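Local coordinates for flavin reductase domain protein, FMN-binding (Shewanella baltica, PDB 3HMZ), which binds FMN and, as a flavin reductase-like protein of the flavoredoxin family, probably works as a flavin-dependent oxidoreductase, at the interface of chains A and B. Sequence-based numbering; all coordinates share one arbitrary frame. Chains: chain A/B, Flavin reductase domain protein, FMN-binding.

Contact 1 and contact 2 lie about 25 Å apart, measured between the centres of their C-alpha atoms, and illustrate how one C-terminal segment can serve two chains at once. Both are built on strand 188-197: in contact 1 the end of the chain A strand lies antiparallel to the start of the chain B strand, and in contact 2 the roles are exchanged. Each strand gives its beginning to one contact and its end to the other. Contact 2 adds A:Val87 and A:Leu90, from a 3-10 helix and the helix after it. This reciprocal exchange is consistent with a two-fold dimer, though the structure alone does not prove it in solution.

Contact 1: the interface of chains A and B. Residues chain A 195-198; chain B 187-189.
A:Phe196 and B:Phe189 face each other across an antiparallel bridge and exchange a pair of nearly straight backbone hydrogen bonds. The amide N of A:Phe196 reaches the carbonyl O of B:Phe189 at 2.8 Å, and B:Phe189 N returns the bond to A:Phe196 O at 2.9 Å. Two residues along, A:Ala198 N donates to B:Gly187 O at 2.8 Å and carries the pairing past the end of the A strand.

On one face of this pairing the side chain of B:Gln188 runs from A:Asn197 towards A:Ser195. Its CB lies 3.5 Å from OD1, the amide oxygen of A:Asn197. CG leaves anti to the backbone N (chi1 -166°) and stays beside that oxygen, while also coming to 3.7 Å from the hydroxyl OG of A:Ser195. A bend at chi2 (-93°) then turns the head toward the serine, and CD sits 3.8 Å from OG. At the tip, NE2 makes a weak, bent hydrogen bond to A:Ser195 OG at 3.2 Å and another weak one to its own neighbour, B:Phe189 O, at 3.0 Å. The glutamine and asparagine side chains cross at a slant with their amide planes 59° apart. The aliphatic CB and CG of the glutamine, not its amide, meet the asparagine oxygen. The backbone bonds probably set the register of the two strands; the site joins the C-terminal strand of one subunit to the start of its counterpart in the other.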
# COMPACT_ATOMS: atom_id res chain seq x y z
N SER A 195 14.75 -1.52 9.88
CA SER A 195 13.86 -0.94 10.84
C SER A 195 14.41 0.40 11.33
O SER A 195 15.60 0.52 11.62
CB SER A 195 13.69 -1.84 12.05
OG SER A 195 12.62 -1.34 12.85
N PHE A 196 13.50 1.35 11.46
CA PHE A 196 13.72 2.69 12.02
C PHE A 196 12.65 3.01 13.05
O PHE A 196 11.50 2.58 12.91
CB PHE A 196 13.69 3.75 10.93
CG PHE A 196 14.91 3.72 10.07
CD1 PHE A 196 14.99 2.95 8.94
CD2 PHE A 196 16.01 4.44 10.44
CE1 PHE A 196 16.13 2.94 8.18
CE2 PHE A 196 17.14 4.41 9.66
CZ PHE A 196 17.21 3.65 8.57
N ASN A 197 13.04 3.73 14.12
CA ASN A 197 12.14 4.16 15.19
C ASN A 197 12.25 5.67 15.33
O ASN A 197 13.37 6.17 15.56
CB ASN A 197 12.57 3.50 16.49
CG ASN A 197 12.29 2.04 16.48
OD1 ASN A 197 11.15 1.60 16.66
ND2 ASN A 197 13.33 1.26 16.34
N ALA A 198 11.13 6.39 15.21
CA ALA A 198 11.09 7.82 15.40
C ALA A 198 11.32 8.12 16.89
O ALA A 198 11.07 7.26 17.75
CB ALA A 198 9.76 8.40 14.89
N GLY B 187 6.21 4.34 16.76
CA GLY B 187 7.17 5.14 16.01
C GLY B 187 7.97 4.30 15.03
O GLY B 187 8.95 4.79 14.47
N GLN B 188 7.54 3.07 14.79
CA GLN B 188 8.32 2.10 14.03
C GLN B 188 7.89 1.96 12.57
O GLN B 188 6.73 1.73 12.25
CB GLN B 188 8.31 0.76 14.73
CG GLN B 188 9.37 -0.25 14.21
CD GLN B 188 8.80 -1.14 13.15
OE1 GLN B 188 7.70 -1.67 13.34
NE2 GLN B 188 9.54 -1.36 12.06
N PHE B 189 8.90 2.09 11.72
CA PHE B 189 8.81 1.99 10.28
C PHE B 189 9.91 1.06 9.77
O PHE B 189 10.90 0.82 10.44
CB PHE B 189 9.11 3.34 9.61
CG PHE B 189 8.18 4.48 9.98
CD1 PHE B 189 8.30 5.14 11.22
CD2 PHE B 189 7.28 4.99 9.06
CE1 PHE B 189 7.47 6.20 11.56
CE2 PHE B 189 6.45 6.10 9.38
CZ PHE B 189 6.57 6.71 10.62

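Contact 2: the interface of chains A and B. Residues chain A 87, 90, 187, 189; chain B 196-198.
B:Ala198 N donates a hydrogen bond to the carbonyl O of A:Gly187 at 2.8 Å, almost straight at the hydrogen (169°), with the donor tilted out of the carbonyl plane. The methyl CB of B:Ala198 rests 3.7 Å from the same oxygen. Farther back along the strand, B:Phe196 and A:Phe189 form an antiparallel bridge through reciprocal N-H to O=C bonds, the counterpart of the pairing in contact 1 with the chains exchanged.

What this end shows in addition is how an apolar wall receives the emerging strand. A:Leu90, the first residue of helix 90-96, points its CG anti to the backbone N (chi1 173°) and sets one branch against the strand. CD2 lies 3.9 Å from CB of B:Phe196 and 3.7 Å from the carbonyl O of B:Asn197, while CG packs 4.1 Å from CA of B:Ala198. The leucine thus touches three successive residues of chain B alongside the backbone pairing. Shortening it to an alanine here is likely to leave a gap beside B:Phe196 CB and B:Ala198 CA, giving the last residues of chain B more room to move.

The ring of B:Phe196 reaches beyond the leucine to A:Val87 in the preceding 3-10 helix, and the two side chains meet at about a right angle. With CG anti to the carbonyl carbon (chi1 -73°), the ring is carried towards the valine, and a face of it lies under A:Val87 CG1. This methyl makes a CH-pi contact, 3.9 Å from the ring centroid and offset toward the rim, where CZ of B:Phe196 is 3.7 Å from A:Val87 CG1.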
# COMPACT_ATOMS: atom_id res chain seq x y z
N VAL A 87 10.15 -13.18 0.06
CA VAL A 87 11.22 -13.14 -0.96
C VAL A 87 11.45 -14.54 -1.56
O VAL A 87 11.67 -14.66 -2.75
CB VAL A 87 12.50 -12.54 -0.39
CG1 VAL A 87 13.72 -12.88 -1.28
CG2 VAL A 87 12.33 -11.04 -0.23
N LEU A 90 9.38 -15.17 -4.61
CA LEU A 90 9.53 -14.18 -5.69
C LEU A 90 8.99 -14.72 -7.04
O LEU A 90 8.15 -14.09 -7.68
CB LEU A 90 11.01 -13.82 -5.88
CG LEU A 90 11.39 -12.94 -7.06
CD1 LEU A 90 10.74 -11.60 -6.94
CD2 LEU A 90 12.91 -12.82 -7.09
N GLY A 187 9.57 -7.54 -13.79
CA GLY A 187 9.83 -8.59 -12.80
C GLY A 187 10.49 -8.04 -11.54
O GLY A 187 10.94 -8.83 -10.71
N PHE A 189 10.95 -6.12 -7.97
CA PHE A 189 10.41 -5.89 -6.65
C PHE A 189 11.52 -5.41 -5.73
O PHE A 189 12.70 -5.61 -5.98
CB PHE A 189 9.93 -7.20 -6.02
CG PHE A 189 8.83 -7.94 -6.77
CD1 PHE A 189 9.11 -8.68 -7.93
CD2 PHE A 189 7.53 -8.00 -6.26
CE1 PHE A 189 8.12 -9.37 -8.61
CE2 PHE A 189 6.52 -8.73 -6.93
CZ PHE A 189 6.83 -9.42 -8.09
N PHE B 196 15.08 -7.15 -6.06
CA PHE B 196 14.96 -8.51 -6.60
C PHE B 196 14.29 -8.47 -7.97
O PHE B 196 13.42 -7.63 -8.20
CB PHE B 196 14.15 -9.40 -5.67
CG PHE B 196 14.91 -9.78 -4.44
CD1 PHE B 196 14.87 -9.02 -3.30
CD2 PHE B 196 15.71 -10.87 -4.45
CE1 PHE B 196 15.59 -9.37 -2.19
CE2 PHE B 196 16.42 -11.22 -3.32
CZ PHE B 196 16.39 -10.46 -2.23
N ASN B 197 14.72 -9.36 -8.88
CA ASN B 197 14.17 -9.50 -10.22
C ASN B 197 13.74 -10.95 -10.43
O ASN B 197 14.59 -11.84 -10.28
CB ASN B 197 15.24 -9.14 -11.24
CG ASN B 197 15.55 -7.69 -11.23
OD1 ASN B 197 14.80 -6.87 -11.76
ND2 ASN B 197 16.68 -7.35 -10.67
N ALA B 198 12.47 -11.18 -10.76
CA ALA B 198 11.96 -12.50 -11.05
C ALA B 198 12.57 -12.97 -12.38
O ALA B 198 12.98 -12.14 -13.21
CB ALA B 198 10.42 -12.50 -11.08